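Local coordinates for protein phospho-2-dehydro-3-deoxyheptonate aldolase (Francisella tularensis, PDB 3TQK) that probably catalyses the stereospecific condensation of phosphoenolpyruvate with D-erythrose 4-phosphate to DAHP, the first step of chorismate biosynthesis, at residues Ile14-Leu19 / Thr209-Ser214; Gln21-Leu26 / Ala123-Ser128; Ile43-Asp48 / Ile256-Met261; Trp156-Ala161 / His227-Gly232; Pro203-Ser208 / Thr215-Thr220. One frame throughout, in Å; residues are numbered along the deposited sequence.

Interaction 1: Ile14-Leu19 / Thr209-Ser214; sequences IPAEVL and TTKSGS
The first turn of helix 16-22 meets the tip of the beta hairpin formed by strands 205-209 and 215-220. P15 holds the N-cap position, and T210 to G213 make a type I beta turn closed by G213 N to T210 O. The backbones come nearest where the CA atoms of P15 and G213 lie 4.6 Å apart. The one direct hydrogen bond runs between main chains: E17 N, in the first turn of the helix, donates to K211 O over 2.8 Å at 162°, arriving 33° above the carbonyl plane. An N-H of the first helical turn, which has no helical acceptor, is thus satisfied by the hairpin turn. A16 N instead donates to a water, which in turn donates to T210 O, so two successive N-H groups of the helix start reach the turn, one directly and one through solvent.

Among the side chains, P15 lays CB against the S212-G213 peptide, 3.5 Å from S212 C. E17, its chain extended beyond CG, runs along the turn, its CG 3.4 Å from K211 O and its carboxylate beside the backbone of S212, with CD 3.7 Å from S212 CA. K211 leads away, and its NZ is hydrogen-bonded to Q148. Inside the turn, G213 has positive phi, and G213 also makes backbone hydrogen bonds to the second subunit. S212 OG, set between its backbone N and carbonyl carbon (chi1 68°), shares a 2.7 Å hydrogen bond with T210 OG1, which also accepts from S214 N at 3.1 Å.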
# COMPACT_ATOMS: atom_id res chain seq x y z
N ILE A 14 -1.09 -7.26 22.49
CA ILE A 14 -0.41 -6.58 23.59
C ILE A 14 0.28 -5.32 23.04
O ILE A 14 1.05 -5.42 22.08
CB ILE A 14 0.66 -7.48 24.27
CG1 ILE A 14 0.08 -8.84 24.67
CG2 ILE A 14 1.19 -6.80 25.53
CD1 ILE A 14 -1.13 -8.77 25.59
N PRO A 15 -0.00 -4.14 23.64
CA PRO A 15 0.57 -2.89 23.13
C PRO A 15 2.07 -2.81 23.30
O PRO A 15 2.62 -3.46 24.18
CB PRO A 15 -0.13 -1.80 23.94
CG PRO A 15 -0.77 -2.47 25.08
CD PRO A 15 -0.95 -3.91 24.74
N ALA A 16 2.71 -2.02 22.45
CA ALA A 16 4.17 -1.90 22.42
C ALA A 16 4.72 -1.48 23.76
O ALA A 16 5.80 -1.92 24.15
CB ALA A 16 4.60 -0.91 21.33
N GLU A 17 3.98 -0.62 24.46
CA GLU A 17 4.30 -0.21 25.83
C GLU A 17 4.82 -1.36 26.67
O GLU A 17 5.80 -1.24 27.42
CB GLU A 17 3.03 0.23 26.55
CG GLU A 17 2.81 1.69 26.67
CD GLU A 17 1.57 2.00 27.49
OE1 GLU A 17 0.75 1.07 27.74
OE2 GLU A 17 1.41 3.17 27.87
N VAL A 18 4.06 -2.45 26.62
CA VAL A 18 4.29 -3.58 27.50
C VAL A 18 5.57 -4.28 27.07
O VAL A 18 6.43 -4.57 27.90
CB VAL A 18 3.07 -4.53 27.50
CG1 VAL A 18 3.39 -5.79 28.25
CG2 VAL A 18 1.84 -3.83 28.11
N LEU A 19 5.73 -4.51 25.77
CA LEU A 19 6.94 -5.16 25.28
C LEU A 19 8.17 -4.30 25.49
O LEU A 19 9.26 -4.84 25.69
CB LEU A 19 6.82 -5.53 23.80
CG LEU A 19 5.62 -6.39 23.38
CD1 LEU A 19 5.92 -7.14 22.05
CD2 LEU A 19 5.20 -7.32 24.47
N THR A 209 -0.84 4.64 15.18
CA THR A 209 -1.12 4.07 16.49
C THR A 209 -0.02 4.43 17.48
O THR A 209 1.13 4.66 17.10
CB THR A 209 -1.31 2.51 16.43
OG1 THR A 209 -0.10 1.87 15.99
CG2 THR A 209 -2.46 2.14 15.47
N THR A 210 -0.40 4.50 18.76
CA THR A 210 0.50 4.87 19.84
C THR A 210 1.14 3.64 20.49
O THR A 210 0.75 2.51 20.23
CB THR A 210 -0.27 5.59 20.96
OG1 THR A 210 -1.17 4.66 21.55
CG2 THR A 210 -1.04 6.81 20.43
N LYS A 211 2.10 3.87 21.37
CA LYS A 211 2.72 2.76 22.09
C LYS A 211 1.74 2.14 23.08
O LYS A 211 1.88 0.97 23.43
CB LYS A 211 4.01 3.21 22.79
CG LYS A 211 5.17 3.40 21.80
CD LYS A 211 6.37 4.07 22.44
CE LYS A 211 7.49 4.32 21.42
NZ LYS A 211 7.15 5.27 20.33
N SER A 212 0.74 2.91 23.51
CA SER A 212 -0.31 2.36 24.37
C SER A 212 -1.33 1.49 23.63
O SER A 212 -2.25 0.99 24.24
CB SER A 212 -1.05 3.50 25.09
OG SER A 212 -1.81 4.26 24.16
N GLY A 213 -1.17 1.33 22.32
CA GLY A 213 -2.10 0.51 21.51
C GLY A 213 -3.38 1.22 21.11
O GLY A 213 -4.36 0.58 20.80
N SER A 214 -3.35 2.55 21.11
CA SER A 214 -4.47 3.37 20.72
C SER A 214 -4.28 3.94 19.33
O SER A 214 -3.16 4.05 18.87
CB SER A 214 -4.62 4.53 21.70
OG SER A 214 -5.53 5.50 21.18
O HOH W 1 1.38 -0.28 20.20

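Interaction 2: Gln21-Leu26 / Ala123-Ser128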
# COMPACT_ATOMS: atom_id res chain seq x y z
N GLN A 21 8.55 -2.25 28.11
CA GLN A 21 8.88 -2.47 29.52
C GLN A 21 9.57 -3.81 29.71
O GLN A 21 10.59 -3.88 30.39
CB GLN A 21 7.63 -2.42 30.41
CG GLN A 21 7.00 -1.02 30.52
CD GLN A 21 6.21 -0.81 31.82
OE1 GLN A 21 6.80 -0.58 32.88
NE2 GLN A 21 4.87 -0.87 31.74
N ASP A 22 9.02 -4.86 29.12
CA ASP A 22 9.60 -6.20 29.21
C ASP A 22 10.99 -6.28 28.57
O ASP A 22 11.87 -6.98 29.09
CB ASP A 22 8.67 -7.23 28.54
CG ASP A 22 7.39 -7.49 29.34
OD1 ASP A 22 7.31 -7.11 30.52
OD2 ASP A 22 6.45 -8.10 28.78
N ILE A 23 11.17 -5.58 27.45
CA ILE A 23 12.39 -5.68 26.65
C ILE A 23 12.94 -4.26 26.42
O ILE A 23 12.77 -3.69 25.33
CB ILE A 23 12.10 -6.39 25.28
CG1 ILE A 23 11.44 -7.76 25.49
CG2 ILE A 23 13.38 -6.58 24.48
CD1 ILE A 23 10.86 -8.35 24.20
N PRO A 24 13.58 -3.68 27.44
CA PRO A 24 13.91 -2.26 27.39
C PRO A 24 15.03 -1.95 26.42
O PRO A 24 15.82 -2.84 26.08
CB PRO A 24 14.34 -1.94 28.83
CG PRO A 24 14.77 -3.24 29.41
CD PRO A 24 13.94 -4.28 28.74
N LEU A 25 15.07 -0.70 25.97
CA LEU A 25 16.18 -0.19 25.16
C LEU A 25 17.43 -0.14 26.03
O LEU A 25 17.50 0.64 26.98
CB LEU A 25 15.86 1.20 24.64
CG LEU A 25 16.88 1.88 23.74
CD1 LEU A 25 17.21 1.06 22.48
CD2 LEU A 25 16.37 3.29 23.36
N LEU A 26 18.39 -1.00 25.72
CA LEU A 26 19.62 -1.09 26.51
C LEU A 26 20.56 0.04 26.09
O LEU A 26 20.40 0.61 25.01
CB LEU A 26 20.26 -2.47 26.34
CG LEU A 26 19.42 -3.67 26.82
CD1 LEU A 26 20.05 -5.00 26.39
CD2 LEU A 26 19.23 -3.65 28.35
N ALA A 123 10.63 -10.64 17.89
CA ALA A 123 11.22 -9.73 16.91
C ALA A 123 11.95 -8.61 17.63
O ALA A 123 13.12 -8.32 17.34
CB ALA A 123 10.15 -9.17 15.96
N ARG A 124 11.27 -7.99 18.58
CA ARG A 124 11.88 -6.93 19.35
C ARG A 124 13.07 -7.48 20.12
O ARG A 124 14.12 -6.84 20.14
CB ARG A 124 10.90 -6.30 20.33
CG ARG A 124 11.48 -5.09 21.05
CD ARG A 124 10.59 -4.54 22.13
NE ARG A 124 11.35 -3.62 22.96
CZ ARG A 124 11.67 -2.39 22.59
NH1 ARG A 124 11.26 -1.89 21.42
NH2 ARG A 124 12.40 -1.64 23.40
N ASN A 125 12.92 -8.64 20.74
CA ASN A 125 14.00 -9.22 21.54
C ASN A 125 15.22 -9.54 20.68
O ASN A 125 16.35 -9.38 21.13
CB ASN A 125 13.55 -10.46 22.35
CG ASN A 125 14.26 -10.58 23.71
OD1 ASN A 125 15.40 -10.17 23.85
ND2 ASN A 125 13.57 -11.12 24.70
N LEU A 126 14.99 -9.97 19.45
CA LEU A 126 16.09 -10.20 18.52
C LEU A 126 16.83 -8.89 18.21
O LEU A 126 18.07 -8.81 18.27
CB LEU A 126 15.58 -10.84 17.22
CG LEU A 126 16.63 -11.11 16.14
CD1 LEU A 126 17.80 -11.95 16.68
CD2 LEU A 126 15.97 -11.79 14.96
N LEU A 127 16.07 -7.86 17.88
CA LEU A 127 16.64 -6.55 17.58
C LEU A 127 17.36 -5.97 18.78
O LEU A 127 18.43 -5.36 18.63
CB LEU A 127 15.56 -5.60 17.10
CG LEU A 127 15.04 -5.88 15.70
CD1 LEU A 127 13.74 -5.12 15.52
CD2 LEU A 127 16.07 -5.51 14.62
N SER A 128 16.82 -6.17 19.98
CA SER A 128 17.52 -5.75 21.19
C SER A 128 18.88 -6.44 21.28
O SER A 128 19.88 -5.76 21.46
CB SER A 128 16.68 -6.04 22.44
OG SER A 128 17.33 -5.61 23.62
O HOH W 2 16.13 -5.55 26.07
O HOH W 3 18.03 -2.94 23.54
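Hydrogen bonding centres on the carbonyl of I23, where the chain leaves helix 16-22. R124 reaches out from helix 116-132 with its chain extended from CG to NE (CG anti to the backbone N, chi1 -174°) and grips this one oxygen side-on with two nitrogens: R124 NE and R124 NH2 each lie 2.8 Å from I23 O. The oxygen sits within a few degrees of the guanidinium plane; NE approaches in the carbonyl plane and NH2 nearly along the C=O axis. This double grip fixes the rotation of the guanidinium.

Van der Waals contact comes mainly from I23, which buries the most surface. Its CG2, anti to the backbone N, touches S128 CB at 3.9 Å, and its CD1 meets N125 CB, also at 3.9 Å, the two side chains crossing at about a right angle. The R124 chain slides past I23 in the opposite direction. L26 adds CD1 against S128 OG.

Two waters complete the contact. One joins P24 O to S128 OG (2.7 Å to each), and the other accepts from L26 N and bonds to S128 OG.

R124 is held further by a salt bridge from NH2 to E152 and a bond from NH1 to Y149 O. The contact fastens the linker between helices 16-22 and 27-45 to the R124, N125 and S128 face of helix 116-132, while L126, pointing away, packs on helix 63-80.

Interaction 3: Ile43-Asp48 / Ile256-Met261; sequences IIHGND and INTKVM
I44, T258 and K259 carry most of this contact, which brings the C-terminal end of helix 27-45 onto the chain leading into barrel strand 260-263. I44 and T258 lie side by side and point the same way: I44 CG2, anti to the backbone N, rests 3.5 Å from T258 CB and almost as near T258 CG2. T258 OG1 turns to G226 O, leaving the methyl for the helix. That methyl also sits over one face of the H45 ring, a CH-pi contact with T258 CG2 4.0 Å from the centroid and displaced toward the rim.

K259 supplies the direct hydrogen bond. K259 N donates to I44 O over 2.8 Å, nearly along the C=O axis (C=O...N 165°), so a carbonyl of the last helical turn accepts from the N-H just before strand 260-263. T258 CA adds a CA-H...O contact to the same oxygen at 3.4 Å. Bent at chi2 (-65°), the lysine chain runs past I44 O and brings CE 4.1 Å from G46 CA.

A water donates to both H45 O and N257 O and so bridges the next carbonyl along. I44 and K259 also touch F294 of strand 293-299.

G46, with positive phi (91°) and two bonds back into the last turn, ends the helix in a Schellman motif. Here that motif lies at the entry to the seventh strand of the TIM barrel, among the loops at the N-terminal ends of its strands.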
# COMPACT_ATOMS: atom_id res chain seq x y z
N ILE A 43 26.34 9.02 4.77
CA ILE A 43 26.60 8.26 3.55
C ILE A 43 25.50 8.53 2.50
O ILE A 43 25.82 8.79 1.35
CB ILE A 43 26.75 6.76 3.84
CG1 ILE A 43 28.03 6.53 4.67
CG2 ILE A 43 26.82 5.98 2.55
CD1 ILE A 43 28.09 5.16 5.36
N ILE A 44 24.24 8.52 2.91
CA ILE A 44 23.10 8.76 2.00
C ILE A 44 23.18 10.12 1.30
O ILE A 44 22.83 10.24 0.11
CB ILE A 44 21.72 8.66 2.75
CG1 ILE A 44 21.40 7.21 3.13
CG2 ILE A 44 20.58 9.20 1.90
CD1 ILE A 44 20.29 7.04 4.19
N HIS A 45 23.66 11.13 2.03
CA HIS A 45 23.78 12.49 1.53
C HIS A 45 25.12 12.79 0.87
O HIS A 45 25.33 13.88 0.35
CB HIS A 45 23.53 13.48 2.66
CG HIS A 45 22.09 13.64 3.01
ND1 HIS A 45 21.28 14.57 2.41
CD2 HIS A 45 21.32 12.99 3.91
CE1 HIS A 45 20.06 14.49 2.91
NE2 HIS A 45 20.06 13.53 3.83
N GLY A 46 26.04 11.83 0.91
CA GLY A 46 27.30 11.95 0.19
C GLY A 46 28.43 12.56 0.98
O GLY A 46 29.53 12.75 0.45
N ASN A 47 28.17 12.86 2.25
CA ASN A 47 29.17 13.49 3.11
C ASN A 47 30.23 12.53 3.65
O ASN A 47 31.23 12.96 4.24
CB ASN A 47 28.46 14.23 4.24
CG ASN A 47 27.56 15.35 3.72
OD1 ASN A 47 27.91 16.04 2.75
ND2 ASN A 47 26.41 15.53 4.34
N ASP A 48 30.00 11.23 3.45
CA ASP A 48 30.98 10.18 3.69
C ASP A 48 30.98 9.31 2.43
O ASP A 48 29.92 9.10 1.83
CB ASP A 48 30.57 9.36 4.92
CG ASP A 48 31.56 8.25 5.28
OD1 ASP A 48 32.71 8.27 4.78
OD2 ASP A 48 31.19 7.38 6.10
N ILE A 256 15.94 16.48 -4.92
CA ILE A 256 16.37 15.52 -3.90
C ILE A 256 17.82 15.18 -4.20
O ILE A 256 18.15 14.81 -5.33
CB ILE A 256 15.51 14.24 -3.91
CG1 ILE A 256 14.06 14.55 -3.52
CG2 ILE A 256 16.14 13.15 -3.01
CD1 ILE A 256 13.87 15.15 -2.08
N ASN A 257 18.68 15.30 -3.20
CA ASN A 257 20.12 15.17 -3.39
C ASN A 257 20.74 13.94 -2.75
O ASN A 257 21.96 13.78 -2.76
CB ASN A 257 20.81 16.42 -2.86
CG ASN A 257 20.31 17.68 -3.53
OD1 ASN A 257 19.84 18.61 -2.87
ND2 ASN A 257 20.37 17.71 -4.86
N THR A 258 19.90 13.06 -2.20
CA THR A 258 20.36 11.79 -1.63
C THR A 258 20.82 10.86 -2.74
O THR A 258 20.41 11.03 -3.90
CB THR A 258 19.28 11.10 -0.80
OG1 THR A 258 18.13 10.81 -1.61
CG2 THR A 258 18.88 11.98 0.38
N LYS A 259 21.66 9.90 -2.39
CA LYS A 259 22.25 9.00 -3.40
C LYS A 259 21.46 7.70 -3.56
O LYS A 259 20.40 7.53 -2.96
CB LYS A 259 23.72 8.70 -3.06
CG LYS A 259 24.58 9.92 -2.75
CD LYS A 259 24.76 10.85 -3.92
CE LYS A 259 25.93 11.78 -3.62
NZ LYS A 259 26.31 12.57 -4.80
N VAL A 260 22.00 6.79 -4.37
CA VAL A 260 21.30 5.57 -4.80
C VAL A 260 21.85 4.34 -4.10
O VAL A 260 23.07 4.18 -3.98
CB VAL A 260 21.47 5.37 -6.33
CG1 VAL A 260 20.93 4.03 -6.77
CG2 VAL A 260 20.79 6.51 -7.10
N MSE A 261 20.95 3.48 -3.64
CA MSE A 261 21.29 2.14 -3.17
C MSE A 261 20.84 1.11 -4.21
O MSE A 261 19.78 1.27 -4.83
CB MSE A 261 20.59 1.86 -1.83
CG MSE A 261 20.69 0.40 -1.37
SE MSE A 261 19.88 0.10 0.38
CE MSE A 261 21.10 1.15 1.51
O HOH W 4 23.74 15.36 -0.95

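Interaction 4: Trp156-Ala161 / His227-Gly232; sequences WGAIGA and HVILRG
Inside the eight-stranded TIM barrel, strands 156-159 and 226-230, fourth and sixth in order, flank strand 179-183, their axes 8.9 Å apart at closest approach and at 67°. The contact is therefore made by side chains. W156 NE1 donates to H227 NE2 over 3.0 Å at 166°, with each atom close to the plane of the other ring; the rings meet rim to rim, their planes 27° apart. I229 reaches toward the indole tip to tip, CD1 lying 3.7 Å from W156 CZ2 at the ring edge, and it touches A158 CB as well. Nearer the metal end, A161 CB covers one face of the R231 guanidinium, 3.9 Å from R231 NE.

In the next shell, M261 packs on both W156 and H227, F294 stacks edge-to-face with H227, and Y91 touches W156 and A158. R231 also lies about 4 Å, side chain to side chain, from the manganese ligand H266. The contact thus runs from the barrel interior to the surroundings of the metal site.

W156 is directed inward by CG anti to the backbone N. The imidazole is fixed from its other nitrogen: H227 ND1 donates to V228 O at 2.9 Å, keeping NE2 as acceptor for the indole.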
# COMPACT_ATOMS: atom_id res chain seq x y z
N TRP A 156 18.18 1.83 9.78
CA TRP A 156 17.80 2.06 8.40
C TRP A 156 16.63 1.16 8.08
O TRP A 156 16.65 -0.02 8.43
CB TRP A 156 18.96 1.68 7.48
CG TRP A 156 18.66 1.80 6.03
CD1 TRP A 156 18.89 2.88 5.24
CD2 TRP A 156 18.10 0.80 5.18
NE1 TRP A 156 18.50 2.62 3.96
CE2 TRP A 156 18.02 1.35 3.90
CE3 TRP A 156 17.65 -0.51 5.39
CZ2 TRP A 156 17.51 0.64 2.82
CZ3 TRP A 156 17.15 -1.21 4.32
CH2 TRP A 156 17.08 -0.63 3.05
N GLY A 157 15.62 1.70 7.42
CA GLY A 157 14.44 0.91 7.07
C GLY A 157 14.09 1.01 5.61
O GLY A 157 14.59 1.88 4.92
N ALA A 158 13.19 0.14 5.16
CA ALA A 158 12.78 0.13 3.76
C ALA A 158 11.27 0.14 3.61
O ALA A 158 10.56 -0.44 4.43
CB ALA A 158 13.34 -1.09 3.06
N ILE A 159 10.81 0.80 2.54
CA ILE A 159 9.46 0.63 2.03
C ILE A 159 9.59 -0.26 0.81
O ILE A 159 10.38 0.02 -0.10
CB ILE A 159 8.82 1.97 1.65
CG1 ILE A 159 8.81 2.92 2.86
CG2 ILE A 159 7.40 1.77 1.11
CD1 ILE A 159 8.07 2.34 4.08
N GLY A 160 8.82 -1.35 0.79
CA GLY A 160 8.96 -2.36 -0.26
C GLY A 160 8.40 -1.93 -1.60
O GLY A 160 7.69 -0.93 -1.69
N ALA A 161 8.73 -2.69 -2.64
CA ALA A 161 8.30 -2.39 -4.00
C ALA A 161 6.77 -2.35 -4.12
O ALA A 161 6.23 -1.59 -4.92
CB ALA A 161 8.86 -3.43 -4.97
N HIS A 227 15.78 7.78 0.29
CA HIS A 227 16.47 7.54 -0.97
C HIS A 227 15.85 6.36 -1.71
O HIS A 227 15.09 5.58 -1.14
CB HIS A 227 17.92 7.23 -0.68
CG HIS A 227 18.11 5.94 0.04
ND1 HIS A 227 18.18 4.73 -0.62
CD2 HIS A 227 18.16 5.66 1.36
CE1 HIS A 227 18.30 3.77 0.27
NE2 HIS A 227 18.29 4.30 1.48
N VAL A 228 16.23 6.22 -2.97
CA VAL A 228 15.76 5.13 -3.81
C VAL A 228 16.62 3.89 -3.62
O VAL A 228 17.84 3.99 -3.39
CB VAL A 228 15.79 5.54 -5.31
CG1 VAL A 228 15.42 4.38 -6.21
CG2 VAL A 228 14.86 6.71 -5.53
N ILE A 229 15.97 2.73 -3.68
CA ILE A 229 16.63 1.44 -3.80
C ILE A 229 16.28 0.89 -5.16
O ILE A 229 15.10 0.76 -5.48
CB ILE A 229 16.14 0.43 -2.75
CG1 ILE A 229 16.33 0.97 -1.34
CG2 ILE A 229 16.85 -0.93 -2.94
CD1 ILE A 229 15.49 0.26 -0.29
N LEU A 230 17.28 0.55 -5.97
CA LEU A 230 17.06 -0.06 -7.28
C LEU A 230 17.13 -1.59 -7.13
O LEU A 230 18.11 -2.11 -6.62
CB LEU A 230 18.09 0.42 -8.30
CG LEU A 230 18.10 1.93 -8.62
CD1 LEU A 230 19.32 2.29 -9.47
CD2 LEU A 230 16.81 2.36 -9.31
N ARG A 231 16.09 -2.28 -7.57
CA ARG A 231 15.93 -3.72 -7.30
C ARG A 231 15.32 -4.50 -8.46
O ARG A 231 14.78 -5.58 -8.25
CB ARG A 231 15.08 -3.93 -6.03
CG ARG A 231 13.79 -3.13 -5.98
CD ARG A 231 12.66 -3.69 -6.86
NE ARG A 231 12.15 -4.97 -6.36
CZ ARG A 231 11.40 -5.81 -7.06
NH1 ARG A 231 11.06 -5.55 -8.32
NH2 ARG A 231 10.98 -6.94 -6.50
N GLY A 232 15.41 -3.97 -9.66
CA GLY A 232 14.87 -4.64 -10.84
C GLY A 232 13.36 -4.64 -10.91
O GLY A 232 12.69 -3.83 -10.27

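Interaction 5: Pro203-Ser208 / Thr215-Thr220; sequences PHHFLS and TAIFAT
Chi1 of 78° places the F206 ring between its backbone N and carbonyl carbon, while chi1 of -83° sets F218 CG anti to its carbonyl carbon; the two side chains cross obliquely, F206 CE1 3.7 Å from F218 CB. F206 also meets T220 CG2 at its ring edge. S208, with OG anti to the backbone N (chi1 -166°), lays CB over one face of the F218 ring, 3.9 Å from the centroid, a CH-pi contact.

The other face of the sheet carries H205, L207, I217 and A219. A219 CB lies over the H205 imidazole in a second CH-pi contact, and L207 CD2 packs on I217 CG1.

The backbone ladder is regular: F206 and F218 exchange two bonds, as do S208 and A216, and H205-A219 and L207-I217 are non-hydrogen-bonded pairs. Toward its open end, T220 N donates to H204 O (2.8 Å), and H204 N returns a bond to T220 OG1 (2.9 Å), whose other partner is S174.

Beyond the pair, H205 stacks on Y114 and its NE2 is hydrogen-bonded to K11 NZ, both of the second subunit. Residues I217 to T220 continue the sheet with a strand of that subunit, making this antiparallel beta hairpin, an addition to the barrel, part of the dimer interface.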
# COMPACT_ATOMS: atom_id res chain seq x y z
N PRO A 203 6.02 17.36 5.81
CA PRO A 203 5.24 17.04 6.99
C PRO A 203 3.87 16.52 6.56
O PRO A 203 3.32 16.94 5.53
CB PRO A 203 5.11 18.39 7.73
CG PRO A 203 5.93 19.39 6.94
CD PRO A 203 6.09 18.82 5.57
N HIS A 204 3.34 15.59 7.33
CA HIS A 204 2.05 14.99 7.04
C HIS A 204 1.25 14.87 8.34
O HIS A 204 1.83 14.72 9.43
CB HIS A 204 2.25 13.58 6.44
CG HIS A 204 2.80 13.58 5.05
ND1 HIS A 204 2.00 13.73 3.94
CD2 HIS A 204 4.07 13.45 4.59
CE1 HIS A 204 2.76 13.69 2.85
NE2 HIS A 204 4.02 13.51 3.22
N HIS A 205 -0.07 14.95 8.22
CA HIS A 205 -0.98 14.51 9.26
C HIS A 205 -1.59 13.19 8.77
O HIS A 205 -2.12 13.13 7.67
CB HIS A 205 -2.08 15.55 9.50
CG HIS A 205 -1.65 16.71 10.34
ND1 HIS A 205 -0.70 17.62 9.92
CD2 HIS A 205 -2.06 17.13 11.56
CE1 HIS A 205 -0.54 18.55 10.85
NE2 HIS A 205 -1.36 18.28 11.85
N PHE A 206 -1.48 12.14 9.57
CA PHE A 206 -2.06 10.85 9.20
C PHE A 206 -2.44 10.02 10.41
O PHE A 206 -1.98 10.28 11.51
CB PHE A 206 -1.10 10.06 8.31
CG PHE A 206 0.04 9.38 9.04
CD1 PHE A 206 1.08 10.11 9.58
CD2 PHE A 206 0.10 8.01 9.12
CE1 PHE A 206 2.14 9.47 10.21
CE2 PHE A 206 1.15 7.37 9.74
CZ PHE A 206 2.17 8.11 10.29
N LEU A 207 -3.28 9.01 10.19
CA LEU A 207 -3.73 8.14 11.24
C LEU A 207 -2.74 7.00 11.47
O LEU A 207 -2.31 6.33 10.52
CB LEU A 207 -5.11 7.60 10.88
CG LEU A 207 -6.16 8.70 10.69
CD1 LEU A 207 -7.44 8.11 10.10
CD2 LEU A 207 -6.43 9.45 11.99
N SER A 208 -2.36 6.81 12.73
CA SER A 208 -1.40 5.78 13.12
C SER A 208 -1.78 5.29 14.50
O SER A 208 -2.91 5.49 14.93
CB SER A 208 0.03 6.33 13.11
OG SER A 208 0.98 5.26 13.18
N THR A 215 -5.38 4.32 18.68
CA THR A 215 -5.30 5.05 17.43
C THR A 215 -5.10 6.53 17.77
O THR A 215 -5.48 6.96 18.86
CB THR A 215 -6.57 4.87 16.55
OG1 THR A 215 -7.73 5.22 17.30
CG2 THR A 215 -6.72 3.43 16.06
N ALA A 216 -4.51 7.28 16.85
CA ALA A 216 -4.20 8.70 17.06
C ALA A 216 -3.91 9.37 15.74
O ALA A 216 -3.60 8.69 14.76
CB ALA A 216 -2.99 8.85 17.98
N ILE A 217 -3.98 10.70 15.73
CA ILE A 217 -3.49 11.49 14.60
C ILE A 217 -2.01 11.81 14.85
O ILE A 217 -1.65 12.23 15.95
CB ILE A 217 -4.28 12.81 14.44
CG1 ILE A 217 -5.74 12.53 14.08
CG2 ILE A 217 -3.64 13.73 13.40
CD1 ILE A 217 -6.67 13.72 14.37
N PHE A 218 -1.16 11.58 13.85
CA PHE A 218 0.26 11.91 13.96
C PHE A 218 0.60 13.07 13.00
O PHE A 218 0.32 12.99 11.81
CB PHE A 218 1.13 10.70 13.59
CG PHE A 218 1.35 9.70 14.72
CD1 PHE A 218 0.50 9.61 15.80
CD2 PHE A 218 2.42 8.81 14.64
CE1 PHE A 218 0.73 8.67 16.82
CE2 PHE A 218 2.65 7.87 15.63
CZ PHE A 218 1.79 7.80 16.74
N ALA A 219 1.17 14.15 13.54
CA ALA A 219 1.75 15.22 12.74
C ALA A 219 3.24 14.99 12.64
O ALA A 219 3.95 15.05 13.66
CB ALA A 219 1.46 16.62 13.36
N THR A 220 3.72 14.73 11.43
CA THR A 220 5.13 14.44 11.22
C THR A 220 5.90 15.66 10.77
O THR A 220 5.32 16.67 10.36
CB THR A 220 5.33 13.32 10.19
OG1 THR A 220 5.00 13.80 8.88
CG2 THR A 220 4.49 12.11 10.53
O HOH W 5 2.95 17.73 10.29

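From the N terminus, interaction 1 ties the start of helix 16-22 to the hairpin turn, closing a loop of 189 residues. Interaction 2, nested within it, fastens the end of the same helix to helix 116-132, and the two touch through L19 and R124. Interaction 3 joins helix 27-45 to the entry of strand 260-263 and crosses interactions 1 and 2. Interaction 4, inside the loop of interaction 3, joins strands 156-159 and 226-230 in the barrel interior; it crosses interaction 1 and, like interaction 5, follows interaction 2 in series. Interaction 5, the hairpin itself, nests within both 3 and 4, crosses interaction 1 and touches it through T209 and T210. Interactions 1 and 5 both reach the second subunit.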